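Long-range contacts in pyridine nucleotide-disulfide oxidoreductase-like protein (Myceliophthora thermophila, PDB 5MQ6), which catalyses the Baeyer-Villiger oxidation of ketones, notably polycyclic ones, to esters or lactones, using FAD and NADPH: residues G224-P229 against T476-P481; W122-Y127 against T247-Y252. One frame throughout, in Å; residues are numbered along the deposited sequence.

Overall arrangement
The four segments alternate along the chain: 122-127, 224-229, 247-252, 476-481. The centres of contacts 1 and 2 lie about 14 Å apart, and the two contacts touch, with Y478 OH 2.7 Å from N125 OD1. Segments 247-252 and 476-481 follow strands 244-246 and 471-474, neighbours in the parallel sheet on the NADPH side. Segment 224-229 follows strand 218-221 of the sheet on the FAD side, and segment 122-127 begins on helix 121-124, against the FAD. Contact 1 pairs two connections that run between the parts of the fold built round the two sheets. Contact 2 joins a FAD-binding segment to the NADPH side. Together they tie the two nucleotide sites to each other.

Contact 1. Residues G224-P229 against T476-P481; sequences GILTNP and TGYVTP. With NDP (NADPH dihydro-nicotinamide-adenine-dinucleotide phosphate), chain C.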
ATOM      1  N   GLY A 224       3.273   2.923   6.411  1.00 27.57           N
ATOM      2  CA  GLY A 224       2.564   2.623   5.142  1.00 29.34           C
ATOM      3  C   GLY A 224       3.491   2.215   3.993  1.00 31.40           C
ATOM      4  O   GLY A 224       4.702   2.006   4.167  1.00 25.85           O
ATOM      5  N   ILE A 225       2.872   2.062   2.819  1.00 27.89           N
ATOM      6  CA  ILE A 225       3.559   1.541   1.645  1.00 29.13           C
ATOM      7  C   ILE A 225       3.348   2.385   0.369  1.00 32.30           C
ATOM      8  O   ILE A 225       4.182   2.330  -0.530  1.00 29.83           O
ATOM      9  CB  ILE A 225       3.125   0.086   1.316  1.00 29.07           C
ATOM     10  CG1 ILE A 225       1.559  -0.081   1.275  1.00 31.95           C
ATOM     11  CG2 ILE A 225       3.679  -0.895   2.318  1.00 31.83           C
ATOM     12  CD1 ILE A 225       1.039  -1.483   0.801  1.00 31.25           C
ATOM     13  N   LEU A 226       2.214   3.103   0.270  1.00 32.45           N
ATOM     14  CA  LEU A 226       1.874   3.926  -0.944  1.00 33.19           C
ATOM     15  C   LEU A 226       1.601   5.358  -0.445  1.00 33.44           C
ATOM     16  O   LEU A 226       0.432   5.789  -0.257  1.00 36.71           O
ATOM     17  CB  LEU A 226       0.710   3.297  -1.713  1.00 32.71           C
ATOM     18  CG  LEU A 226       1.049   1.867  -2.287  1.00 35.90           C
ATOM     19  CD1 LEU A 226      -0.215   0.990  -2.453  1.00 37.33           C
ATOM     20  CD2 LEU A 226       1.860   1.941  -3.575  1.00 33.41           C
ATOM     21  N   THR A 227       2.711   6.056  -0.174  1.00 29.42           N
ATOM     22  CA  THR A 227       2.748   7.236   0.715  1.00 30.50           C
ATOM     23  C   THR A 227       3.268   8.505   0.077  1.00 34.44           C
ATOM     24  O   THR A 227       2.945   9.583   0.515  1.00 29.74           O
ATOM     25  CB  THR A 227       3.614   6.908   1.969  1.00 28.42           C
ATOM     26  OG1 THR A 227       4.897   6.363   1.572  1.00 25.96           O
ATOM     27  CG2 THR A 227       2.808   5.839   2.863  1.00 30.36           C
ATOM     28  N   ASN A 228       4.039   8.348  -0.990  1.00 38.18           N
ATOM     29  CA  ASN A 228       4.822   9.429  -1.583  1.00 34.69           C
ATOM     30  C   ASN A 228       4.490   9.477  -3.039  1.00 33.41           C
ATOM     31  O   ASN A 228       5.057   8.668  -3.811  1.00 28.72           O
ATOM     32  CB  ASN A 228       6.284   9.078  -1.389  1.00 35.84           C
ATOM     33  CG  ASN A 228       6.691   9.261   0.061  1.00 39.85           C
ATOM     34  OD1 ASN A 228       6.527   8.349   0.938  1.00 39.00           O
ATOM     35  ND2 ASN A 228       7.155  10.469   0.347  1.00 38.53           N
ATOM     36  N   PRO A 229       3.555  10.360  -3.422  1.00 33.20           N
ATOM     37  CA  PRO A 229       3.127  10.419  -4.832  1.00 33.04           C
ATOM     38  C   PRO A 229       4.332  10.635  -5.726  1.00 32.42           C
ATOM     39  O   PRO A 229       5.135  11.512  -5.411  1.00 30.95           O
ATOM     40  CB  PRO A 229       2.213  11.643  -4.886  1.00 30.99           C
ATOM     41  CG  PRO A 229       1.816  11.897  -3.506  1.00 33.78           C
ATOM     42  CD  PRO A 229       2.936  11.431  -2.640  1.00 32.26           C
ATOM     43  N   THR A 476      -0.185   8.820 -11.588  1.00 34.06           N
ATOM     44  CA  THR A 476       1.035   8.130 -11.884  1.00 31.84           C
ATOM     45  C   THR A 476       1.592   7.403 -10.636  1.00 30.78           C
ATOM     46  O   THR A 476       2.706   6.842 -10.648  1.00 32.67           O
ATOM     47  CB  THR A 476       2.033   9.102 -12.482  1.00 32.61           C
ATOM     48  OG1 THR A 476       1.929  10.340 -11.781  1.00 30.37           O
ATOM     49  CG2 THR A 476       1.648   9.357 -13.948  1.00 35.85           C
ATOM     50  N   GLY A 477       0.813   7.364  -9.576  1.00 28.95           N
ATOM     51  CA  GLY A 477       1.091   6.418  -8.554  1.00 30.85           C
ATOM     52  C   GLY A 477       2.050   6.995  -7.531  1.00 31.43           C
ATOM     53  O   GLY A 477       2.159   8.215  -7.418  1.00 36.09           O
ATOM     54  N   TYR A 478       2.683   6.094  -6.779  1.00 31.94           N
ATOM     55  CA  TYR A 478       3.461   6.372  -5.548  1.00 30.21           C
ATOM     56  C   TYR A 478       4.758   5.648  -5.618  1.00 29.55           C
ATOM     57  O   TYR A 478       4.861   4.625  -6.265  1.00 31.05           O
ATOM     58  CB  TYR A 478       2.741   5.821  -4.293  1.00 29.36           C
ATOM     59  CG  TYR A 478       1.332   6.287  -4.208  1.00 29.36           C
ATOM     60  CD1 TYR A 478       0.353   5.721  -5.033  1.00 28.01           C
ATOM     61  CD2 TYR A 478       0.954   7.363  -3.344  1.00 30.46           C
ATOM     62  CE1 TYR A 478      -0.982   6.181  -4.996  1.00 31.19           C
ATOM     63  CE2 TYR A 478      -0.401   7.818  -3.290  1.00 28.52           C
ATOM     64  CZ  TYR A 478      -1.371   7.229  -4.128  1.00 31.55           C
ATOM     65  OH  TYR A 478      -2.714   7.624  -4.115  1.00 29.43           O
ATOM     66  N   VAL A 479       5.750   6.108  -4.863  1.00 36.03           N
ATOM     67  CA  VAL A 479       6.998   5.320  -4.720  1.00 34.28           C
ATOM     68  C   VAL A 479       6.644   3.855  -4.344  1.00 33.24           C
ATOM     69  O   VAL A 479       5.795   3.603  -3.462  1.00 28.59           O
ATOM     70  CB  VAL A 479       7.983   5.916  -3.685  1.00 34.65           C
ATOM     71  CG1 VAL A 479       9.225   5.012  -3.477  1.00 37.60           C
ATOM     72  CG2 VAL A 479       8.427   7.302  -4.125  1.00 34.43           C
ATOM     73  N   THR A 480       7.271   2.916  -5.066  1.00 29.01           N
ATOM     74  CA  THR A 480       6.991   1.529  -4.830  1.00 31.49           C
ATOM     75  C   THR A 480       7.073   1.086  -3.314  1.00 32.34           C
ATOM     76  O   THR A 480       7.925   1.580  -2.558  1.00 31.12           O
ATOM     77  CB  THR A 480       7.866   0.617  -5.718  1.00 31.89           C
ATOM     78  OG1 THR A 480       7.560  -0.727  -5.412  1.00 28.56           O
ATOM     79  CG2 THR A 480       9.360   0.799  -5.490  1.00 33.80           C
ATOM     80  N   PRO A 481       6.173   0.158  -2.895  1.00 34.50           N
ATOM     81  CA  PRO A 481       6.281  -0.412  -1.555  1.00 30.13           C
ATOM     82  C   PRO A 481       7.627  -1.081  -1.292  1.00 32.78           C
ATOM     83  O   PRO A 481       8.067  -1.156  -0.117  1.00 31.40           O
ATOM     84  CB  PRO A 481       5.140  -1.440  -1.544  1.00 28.21           C
ATOM     85  CG  PRO A 481       4.062  -0.764  -2.384  1.00 30.23           C
ATOM     86  CD  PRO A 481       4.880  -0.259  -3.540  1.00 32.84           C
TER
HETATM   87  PA  NDP C 701      -0.167   2.968 -10.168  1.00 38.97           P
HETATM   88  O1A NDP C 701       1.366   3.085  -9.857  1.00 46.64           O
HETATM   89  O2A NDP C 701      -0.945   1.688  -9.992  1.00 41.90           O
HETATM   90  O5B NDP C 701      -0.379   3.581 -11.638  1.00 42.74           O
HETATM   91  C5B NDP C 701       0.415   4.623 -12.167  1.00 42.33           C
HETATM   92  C4B NDP C 701       0.040   4.644 -13.635  1.00 45.16           C
HETATM   93  O4B NDP C 701       0.811   5.663 -14.325  1.00 50.70           O
HETATM   94  C3B NDP C 701       0.319   3.294 -14.304  1.00 36.94           C
HETATM   95  O3B NDP C 701      -0.836   2.902 -15.068  1.00 34.30           O
HETATM   96  C2B NDP C 701       1.552   3.632 -15.114  1.00 41.16           C
HETATM   97  O2B NDP C 701       1.771   2.763 -16.264  1.00 40.59           O
HETATM   98  C1B NDP C 701       1.312   5.077 -15.489  1.00 42.36           C
HETATM   99  N9A NDP C 701       2.555   5.715 -15.925  1.00 46.35           N
HETATM  100  C8A NDP C 701       3.762   5.768 -15.274  1.00 54.53           C
HETATM  101  N7A NDP C 701       4.683   6.414 -16.014  1.00 43.94           N
HETATM  102  C5A NDP C 701       4.018   6.754 -17.148  1.00 46.79           C
HETATM  103  C6A NDP C 701       4.402   7.431 -18.380  1.00 41.56           C
HETATM  104  N6A NDP C 701       5.656   7.852 -18.491  1.00 39.73           N
HETATM  105  N1A NDP C 701       3.456   7.597 -19.328  1.00 50.35           N
HETATM  106  C2A NDP C 701       2.165   7.150 -19.208  1.00 51.54           C
HETATM  107  N3A NDP C 701       1.720   6.499 -18.120  1.00 50.18           N
HETATM  108  C4A NDP C 701       2.623   6.293 -17.098  1.00 47.49           C
HETATM  109  O3  NDP C 701      -0.976   4.028  -9.293  1.00 38.10           O
HETATM  110  PN  NDP C 701      -2.555   4.089  -8.838  1.00 39.29           P
HETATM  111  O1N NDP C 701      -2.677   5.426  -8.039  1.00 42.33           O
HETATM  112  O2N NDP C 701      -3.484   3.917 -10.018  1.00 32.70           O
HETATM  113  O5D NDP C 701      -2.758   2.825  -7.847  1.00 35.58           O
HETATM  114  C5D NDP C 701      -1.811   2.663  -6.737  1.00 40.16           C
HETATM  115  C4D NDP C 701      -2.324   1.665  -5.714  1.00 37.14           C
HETATM  116  O4D NDP C 701      -3.454   2.206  -4.994  1.00 48.07           O
HETATM  117  C3D NDP C 701      -2.962   0.469  -6.426  1.00 42.79           C
HETATM  118  O3D NDP C 701      -2.051  -0.421  -7.176  1.00 30.83           O
HETATM  119  C2D NDP C 701      -3.883  -0.098  -5.325  1.00 48.84           C
HETATM  120  O2D NDP C 701      -3.119  -0.850  -4.328  1.00 58.83           O
HETATM  121  C1D NDP C 701      -4.521   1.193  -4.813  1.00 51.37           C
HETATM  122  P2B NDP C 701       2.678   1.431 -16.083  1.00 42.95           P
HETATM  123  O1X NDP C 701       3.909   1.905 -15.297  1.00 44.94           O
HETATM  124  O2X NDP C 701       3.133   0.981 -17.454  1.00 47.17           O
HETATM  125  O3X NDP C 701       1.774   0.358 -15.458  1.00 40.76           O
HETATM  126  O   HOH W   1       6.960   2.757  -0.214  1.00 22.91           O
HETATM  127  O   HOH W   2       5.360   5.288  -1.460  1.00 32.80           O
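L226 overlaps the ring of Y478, with its CB over one ring face, 3.9 Å from CG. The Y478 chi1 of -52° sets CG anti to the carbonyl carbon and places the ring root beside L226. The two branches of L226 go different ways. CD2 packs on P481, 3.7 Å from CG, while CD1 reaches the ribose of the NADPH nicotinamide half, 3.9 Å from O2D. I225 adds a second apolar touch on the proline, CB to CB at 3.8 Å.

The backbones meet further along. V479 N donates to N228 O at 2.9 Å. The bond is fairly straight, 164° at the hydrogen, and the donor is tilted 21° from the carbonyl plane. The same oxygen receives a CA-H contact from Y478. A second CA-H contact runs from P229 CA to G477 O. P229 and Y478 form a single beta bridge, with their CA atoms 4.1 Å apart. Beside it, V479 CG2 lies against N228 CB. Water 2 accepts from T227 N and lies within hydrogen-bond distance of V479 O, where the backbones no longer pair directly. Water 1 lies between two acceptors, I225 O and T480 O.

NADPH runs along L226, G477 and Y478. G477 has no side chain, and its CA comes within 3.2 Å of O3 in the pyrophosphate. Phosphate oxygen O1N sits at the edge of the Y478 ring, 3.6 Å from CE1. Y478 OH is hydrogen-bonded to N125 OD1, and FAD touches both L226 and Y478.

Apolar side chains meet beside one backbone bond and two waters. This implies that packing and backbone polar groups both hold the two loops together, and that L226 and Y478 form a joint wall for both cofactors.

Contact 2. Residues W122-Y127 against T247-Y252; sequences WWWNRY and TARWNY. With FAD (flavin-adenine dinucleotide), chain B.
Two sequence fingerprints of Baeyer-Villiger monooxygenases meet here. Segment 122-127 lies within the one that runs across helix 121-124 and on to D133. Segment 247-252 overlaps the other, which includes H246 and ends at W250. The guanidinium of R249 lies flat on W124, a cation-pi stack with centres 3.8 Å apart and planes at 21°. The guanidinium is offset toward the indole rim, and W124 CE3 lies under its centre, 3.2 Å from R249 CZ. R249 is bent at chi2 (-80°), which turns CD back toward the indole. Its NH1 donates to A248 O at 3.0 Å, from well above the carbonyl plane, and its NE is held by A57 O. These bonds fix how the group is turned on the indole. W123 CD1 lies over the opposite face of W124.

At the indole edge, NE1 donates to FAD O3B at 3.0 Å and more weakly to O2B. R249 is thus a second-shell residue behind a FAD ligand.

W124 O and A248 O are both acceptors and lie close together, but each has its own donor. W124 O takes water 3 and W61 NE1, and A248 O takes R249 NH1. Water 3 also donates to T247 O and accepts from R126 N and W250 N, so it joins the two segments with four bonds.

Further on, Y252 OH donates to R126 O at 2.8 Å, in the carbonyl plane. The R126 side chain turns back, and its NE grips W123 O at 2.8 Å. Y127 CB touches W250 CE3 at 3.6 Å, and T247 O lies at the edge of the Y127 ring. N125 OD1, hydrogen-bonded to Y478 OH, lies 3.2 Å from A248 CA.

The pairing of these two fingerprints, with a tryptophan on the FAD ribose, fits the two-dinucleotide-domain fold of Baeyer-Villiger monooxygenases.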
ATOM      1  N   TRP A 122      -6.678   7.412   3.549  1.00 18.15           N
ATOM      2  CA  TRP A 122      -8.047   7.962   3.503  1.00 22.02           C
ATOM      3  C   TRP A 122      -8.146   9.459   3.902  1.00 23.25           C
ATOM      4  O   TRP A 122      -9.216  10.070   3.739  1.00 20.31           O
ATOM      5  CB  TRP A 122      -9.034   7.066   4.322  1.00 20.66           C
ATOM      6  CG  TRP A 122      -8.850   5.634   3.878  1.00 20.17           C
ATOM      7  CD1 TRP A 122      -8.331   4.633   4.581  1.00 21.89           C
ATOM      8  CD2 TRP A 122      -9.045   5.130   2.550  1.00 22.89           C
ATOM      9  NE1 TRP A 122      -8.188   3.493   3.790  1.00 19.71           N
ATOM     10  CE2 TRP A 122      -8.625   3.778   2.541  1.00 20.81           C
ATOM     11  CE3 TRP A 122      -9.510   5.693   1.365  1.00 23.22           C
ATOM     12  CZ2 TRP A 122      -8.674   2.981   1.413  1.00 23.22           C
ATOM     13  CZ3 TRP A 122      -9.594   4.882   0.240  1.00 26.53           C
ATOM     14  CH2 TRP A 122      -9.160   3.537   0.269  1.00 23.68           C
ATOM     15  N   TRP A 123      -7.065   9.983   4.490  1.00 22.80           N
ATOM     16  CA  TRP A 123      -6.900  11.421   4.716  1.00 22.14           C
ATOM     17  C   TRP A 123      -6.455  12.051   3.384  1.00 19.70           C
ATOM     18  O   TRP A 123      -7.019  13.004   2.950  1.00 21.81           O
ATOM     19  CB  TRP A 123      -5.828  11.759   5.801  1.00 21.77           C
ATOM     20  CG  TRP A 123      -5.592  13.192   5.842  1.00 21.18           C
ATOM     21  CD1 TRP A 123      -4.685  13.896   5.086  1.00 20.20           C
ATOM     22  CD2 TRP A 123      -6.339  14.177   6.593  1.00 17.67           C
ATOM     23  NE1 TRP A 123      -4.851  15.250   5.320  1.00 18.72           N
ATOM     24  CE2 TRP A 123      -5.866  15.452   6.204  1.00 19.07           C
ATOM     25  CE3 TRP A 123      -7.381  14.107   7.484  1.00 20.22           C
ATOM     26  CZ2 TRP A 123      -6.320  16.658   6.792  1.00 19.06           C
ATOM     27  CZ3 TRP A 123      -7.851  15.314   8.085  1.00 21.37           C
ATOM     28  CH2 TRP A 123      -7.328  16.571   7.692  1.00 20.52           C
ATOM     29  N   TRP A 124      -5.402  11.528   2.782  1.00 18.85           N
ATOM     30  CA  TRP A 124      -4.794  12.154   1.615  1.00 19.97           C
ATOM     31  C   TRP A 124      -5.602  12.058   0.315  1.00 24.86           C
ATOM     32  O   TRP A 124      -5.775  13.025  -0.383  1.00 25.77           O
ATOM     33  CB  TRP A 124      -3.442  11.576   1.399  1.00 20.25           C
ATOM     34  CG  TRP A 124      -2.408  11.788   2.460  1.00 20.91           C
ATOM     35  CD1 TRP A 124      -1.933  10.860   3.298  1.00 23.95           C
ATOM     36  CD2 TRP A 124      -1.584  12.962   2.671  1.00 21.41           C
ATOM     37  NE1 TRP A 124      -0.934  11.375   4.075  1.00 22.40           N
ATOM     38  CE2 TRP A 124      -0.690  12.659   3.694  1.00 21.13           C
ATOM     39  CE3 TRP A 124      -1.552  14.220   2.124  1.00 26.05           C
ATOM     40  CZ2 TRP A 124       0.211  13.581   4.194  1.00 26.52           C
ATOM     41  CZ3 TRP A 124      -0.618  15.142   2.609  1.00 26.98           C
ATOM     42  CH2 TRP A 124       0.248  14.805   3.623  1.00 25.83           C
ATOM     43  N   ASN A 125      -6.132  10.880   0.044  1.00 27.74           N
ATOM     44  CA  ASN A 125      -6.804  10.566  -1.197  1.00 25.04           C
ATOM     45  C   ASN A 125      -8.241  10.815  -0.985  1.00 24.51           C
ATOM     46  O   ASN A 125      -8.920  10.181  -0.123  1.00 24.62           O
ATOM     47  CB  ASN A 125      -6.545   9.103  -1.598  1.00 25.36           C
ATOM     48  CG  ASN A 125      -5.067   8.814  -1.763  1.00 26.89           C
ATOM     49  OD1 ASN A 125      -4.498   9.142  -2.762  1.00 33.20           O
ATOM     50  ND2 ASN A 125      -4.436   8.197  -0.765  1.00 28.97           N
ATOM     51  N   ARG A 126      -8.754  11.789  -1.733  1.00 23.52           N
ATOM     52  CA  ARG A 126     -10.194  12.053  -1.689  1.00 24.53           C
ATOM     53  C   ARG A 126     -10.713  12.385  -3.093  1.00 30.12           C
ATOM     54  O   ARG A 126     -11.668  13.140  -3.248  1.00 30.58           O
ATOM     55  CB  ARG A 126     -10.478  13.206  -0.694  1.00 25.06           C
ATOM     56  CG  ARG A 126      -9.692  13.203   0.618  1.00 23.99           C
ATOM     57  CD  ARG A 126     -10.314  14.215   1.552  1.00 25.44           C
ATOM     58  NE  ARG A 126      -9.466  14.353   2.733  1.00 27.12           N
ATOM     59  CZ  ARG A 126      -9.809  14.977   3.865  1.00 29.58           C
ATOM     60  NH1 ARG A 126     -10.979  15.553   3.987  1.00 30.57           N
ATOM     61  NH2 ARG A 126      -8.934  15.063   4.889  1.00 23.78           N
ATOM     62  N   TYR A 127     -10.081  11.793  -4.107  1.00 30.07           N
ATOM     63  CA  TYR A 127     -10.370  12.122  -5.493  1.00 27.83           C
ATOM     64  C   TYR A 127     -11.776  11.606  -5.815  1.00 29.55           C
ATOM     65  O   TYR A 127     -12.318  10.824  -5.049  1.00 27.46           O
ATOM     66  CB  TYR A 127      -9.278  11.569  -6.402  1.00 28.64           C
ATOM     67  CG  TYR A 127      -9.108  10.070  -6.369  1.00 32.29           C
ATOM     68  CD1 TYR A 127     -10.062   9.244  -6.964  1.00 29.45           C
ATOM     69  CD2 TYR A 127      -8.019   9.475  -5.734  1.00 34.53           C
ATOM     70  CE1 TYR A 127      -9.931   7.864  -6.995  1.00 25.40           C
ATOM     71  CE2 TYR A 127      -7.882   8.095  -5.759  1.00 34.02           C
ATOM     72  CZ  TYR A 127      -8.874   7.295  -6.388  1.00 31.50           C
ATOM     73  OH  TYR A 127      -8.806   5.956  -6.426  1.00 32.05           O
ATOM     74  N   THR A 247      -3.572  12.778  -8.344  1.00 25.50           N
ATOM     75  CA  THR A 247      -4.808  12.257  -7.784  1.00 22.86           C
ATOM     76  C   THR A 247      -4.781  12.141  -6.266  1.00 21.74           C
ATOM     77  O   THR A 247      -5.817  12.200  -5.558  1.00 21.98           O
ATOM     78  CB  THR A 247      -5.067  10.842  -8.396  1.00 25.66           C
ATOM     79  OG1 THR A 247      -3.928   9.965  -8.224  1.00 24.54           O
ATOM     80  CG2 THR A 247      -5.273  10.967  -9.904  1.00 22.78           C
ATOM     81  N   ALA A 248      -3.581  11.873  -5.755  1.00 21.25           N
ATOM     82  CA  ALA A 248      -3.371  11.738  -4.289  1.00 25.62           C
ATOM     83  C   ALA A 248      -3.386  13.125  -3.586  1.00 31.79           C
ATOM     84  O   ALA A 248      -3.471  13.214  -2.368  1.00 29.78           O
ATOM     85  CB  ALA A 248      -2.088  10.994  -4.027  1.00 24.49           C
ATOM     86  N   ARG A 249      -3.306  14.202  -4.372  1.00 29.43           N
ATOM     87  CA  ARG A 249      -3.546  15.559  -3.818  1.00 29.96           C
ATOM     88  C   ARG A 249      -4.562  16.346  -4.707  1.00 31.42           C
ATOM     89  O   ARG A 249      -4.194  17.388  -5.353  1.00 29.22           O
ATOM     90  CB  ARG A 249      -2.202  16.280  -3.658  1.00 28.57           C
ATOM     91  CG  ARG A 249      -1.106  15.473  -2.966  1.00 31.29           C
ATOM     92  CD  ARG A 249      -1.244  15.473  -1.419  1.00 32.39           C
ATOM     93  NE  ARG A 249      -0.096  14.754  -0.763  1.00 31.54           N
ATOM     94  CZ  ARG A 249       0.005  13.445  -0.569  1.00 32.69           C
ATOM     95  NH1 ARG A 249      -0.922  12.631  -0.982  1.00 30.90           N
ATOM     96  NH2 ARG A 249       1.082  12.922   0.052  1.00 43.66           N
ATOM     97  N   TRP A 250      -5.823  15.862  -4.712  1.00 28.57           N
ATOM     98  CA  TRP A 250      -6.814  16.366  -5.662  1.00 30.79           C
ATOM     99  C   TRP A 250      -7.148  17.859  -5.471  1.00 34.71           C
ATOM    100  O   TRP A 250      -7.433  18.295  -4.374  1.00 35.80           O
ATOM    101  CB  TRP A 250      -8.078  15.634  -5.542  1.00 30.32           C
ATOM    102  CG  TRP A 250      -9.047  15.875  -6.712  1.00 35.57           C
ATOM    103  CD1 TRP A 250     -10.103  16.720  -6.726  1.00 35.21           C
ATOM    104  CD2 TRP A 250      -9.046  15.209  -7.990  1.00 32.27           C
ATOM    105  NE1 TRP A 250     -10.759  16.634  -7.907  1.00 33.44           N
ATOM    106  CE2 TRP A 250     -10.130  15.732  -8.718  1.00 33.88           C
ATOM    107  CE3 TRP A 250      -8.225  14.223  -8.576  1.00 25.56           C
ATOM    108  CZ2 TRP A 250     -10.440  15.298 -10.015  1.00 36.57           C
ATOM    109  CZ3 TRP A 250      -8.520  13.763  -9.829  1.00 33.02           C
ATOM    110  CH2 TRP A 250      -9.619  14.310 -10.563  1.00 35.74           C
ATOM    111  N   ASN A 251      -7.231  18.575  -6.579  1.00 36.33           N
ATOM    112  CA  ASN A 251      -7.517  20.037  -6.589  1.00 31.23           C
ATOM    113  C   ASN A 251      -8.938  20.329  -7.042  1.00 32.73           C
ATOM    114  O   ASN A 251      -9.224  20.526  -8.245  1.00 32.40           O
ATOM    115  CB  ASN A 251      -6.529  20.767  -7.444  1.00 29.48           C
ATOM    116  CG  ASN A 251      -6.586  22.264  -7.240  1.00 34.01           C
ATOM    117  OD1 ASN A 251      -7.602  22.830  -6.778  1.00 32.20           O
ATOM    118  ND2 ASN A 251      -5.494  22.912  -7.561  1.00 37.15           N
ATOM    119  N   TYR A 252      -9.808  20.382  -6.041  1.00 32.32           N
ATOM    120  CA  TYR A 252     -11.185  20.679  -6.223  1.00 34.69           C
ATOM    121  C   TYR A 252     -11.491  22.116  -6.641  1.00 43.68           C
ATOM    122  O   TYR A 252     -12.639  22.397  -7.094  1.00 39.30           O
ATOM    123  CB  TYR A 252     -11.982  20.267  -5.006  1.00 33.96           C
ATOM    124  CG  TYR A 252     -12.294  18.752  -4.963  1.00 37.78           C
ATOM    125  CD1 TYR A 252     -13.140  18.178  -5.904  1.00 33.97           C
ATOM    126  CD2 TYR A 252     -11.744  17.920  -3.991  1.00 34.73           C
ATOM    127  CE1 TYR A 252     -13.443  16.836  -5.879  1.00 34.50           C
ATOM    128  CE2 TYR A 252     -12.048  16.565  -3.942  1.00 31.72           C
ATOM    129  CZ  TYR A 252     -12.882  16.035  -4.912  1.00 33.30           C
ATOM    130  OH  TYR A 252     -13.194  14.741  -4.916  1.00 28.40           O
TER
HETATM  131  PA  FAD B 700      -1.054   4.751   5.522  1.00 20.54           P
HETATM  132  O1A FAD B 700      -0.217   5.018   4.314  1.00 23.30           O
HETATM  133  O2A FAD B 700      -2.568   4.700   5.429  1.00 21.76           O
HETATM  134  O5B FAD B 700      -0.686   5.854   6.630  1.00 23.73           O
HETATM  135  C5B FAD B 700       0.643   6.130   6.920  1.00 21.99           C
HETATM  136  C4B FAD B 700       0.772   7.612   7.206  1.00 23.15           C
HETATM  137  O4B FAD B 700       2.103   7.818   7.715  1.00 21.89           O
HETATM  138  C3B FAD B 700       0.610   8.543   6.008  1.00 22.37           C
HETATM  139  O3B FAD B 700      -0.199   9.637   6.359  1.00 22.08           O
HETATM  140  C2B FAD B 700       2.012   9.003   5.720  1.00 23.45           C
HETATM  141  O2B FAD B 700       2.055  10.283   5.137  1.00 24.39           O
HETATM  142  C1B FAD B 700       2.623   8.969   7.104  1.00 21.95           C
HETATM  143  N9A FAD B 700       4.064   8.931   7.083  1.00 20.15           N
HETATM  144  C8A FAD B 700       4.847   8.049   6.398  1.00 23.62           C
HETATM  145  N7A FAD B 700       6.118   8.376   6.609  1.00 21.85           N
HETATM  146  C5A FAD B 700       6.196   9.461   7.398  1.00 18.10           C
HETATM  147  C6A FAD B 700       7.297  10.245   7.987  1.00 16.87           C
HETATM  148  N6A FAD B 700       8.581  10.035   7.785  1.00 17.32           N
HETATM  149  N1A FAD B 700       6.894  11.199   8.786  1.00 17.27           N
HETATM  150  C2A FAD B 700       5.592  11.491   9.016  1.00 14.50           C
HETATM  151  N3A FAD B 700       4.538  10.868   8.541  1.00 15.44           N
HETATM  152  C4A FAD B 700       4.825   9.835   7.689  1.00 18.09           C
HETATM  153  N1  FAD B 700      -5.367  -1.548   0.506  1.00 22.31           N
HETATM  154  C2  FAD B 700      -6.306  -2.533   0.695  1.00 27.80           C
HETATM  155  O2  FAD B 700      -6.034  -3.538   1.339  1.00 24.38           O
HETATM  156  N3  FAD B 700      -7.536  -2.411   0.177  1.00 32.47           N
HETATM  157  C4  FAD B 700      -7.860  -1.321  -0.538  1.00 38.50           C
HETATM  158  O4  FAD B 700      -9.000  -1.265  -0.978  1.00 48.87           O
HETATM  159  C4X FAD B 700      -6.930  -0.209  -0.799  1.00 36.42           C
HETATM  160  N5  FAD B 700      -7.215   0.910  -1.545  1.00 33.59           N
HETATM  161  C5X FAD B 700      -6.248   1.848  -1.697  1.00 32.50           C
HETATM  162  C6  FAD B 700      -6.512   3.060  -2.502  1.00 29.18           C
HETATM  163  C7  FAD B 700      -5.395   4.017  -2.610  1.00 35.98           C
HETATM  164  C7M FAD B 700      -5.554   5.295  -3.403  1.00 35.02           C
HETATM  165  C8  FAD B 700      -4.063   3.784  -1.978  1.00 37.43           C
HETATM  166  C8M FAD B 700      -2.901   4.770  -2.078  1.00 41.20           C
HETATM  167  C9  FAD B 700      -3.851   2.634  -1.244  1.00 35.71           C
HETATM  168  C9A FAD B 700      -4.884   1.669  -1.083  1.00 35.80           C
HETATM  169  N10 FAD B 700      -4.599   0.507  -0.345  1.00 29.98           N
HETATM  170  C10 FAD B 700      -5.623  -0.428  -0.175  1.00 27.45           C
HETATM  171  C1' FAD B 700      -3.307   0.296   0.347  1.00 33.28           C
HETATM  172  C2' FAD B 700      -3.384   1.161   1.674  1.00 32.49           C
HETATM  173  O2' FAD B 700      -2.220   1.996   1.752  1.00 32.73           O
HETATM  174  C3' FAD B 700      -3.570   0.328   2.988  1.00 30.78           C
HETATM  175  O3' FAD B 700      -4.781  -0.428   2.896  1.00 30.58           O
HETATM  176  C4' FAD B 700      -3.749   1.113   4.309  1.00 29.20           C
HETATM  177  O4' FAD B 700      -4.627   2.322   4.219  1.00 28.60           O
HETATM  178  C5' FAD B 700      -2.369   1.480   4.892  1.00 26.62           C
HETATM  179  O5' FAD B 700      -2.578   1.835   6.294  1.00 25.35           O
HETATM  180  P   FAD B 700      -1.216   2.324   7.024  1.00 23.91           P
HETATM  181  O1P FAD B 700      -1.716   3.106   8.295  1.00 25.67           O
HETATM  182  O2P FAD B 700      -0.302   1.093   7.090  1.00 26.20           O
HETATM  183  O3P FAD B 700      -0.466   3.318   5.948  1.00 22.70           O
HETATM  184  O   HOH W   3      -6.643  13.273  -3.133  1.00 20.97           O
HETATM  185  O   HOH W   4      -4.206   8.521  -6.078  1.00 31.07           O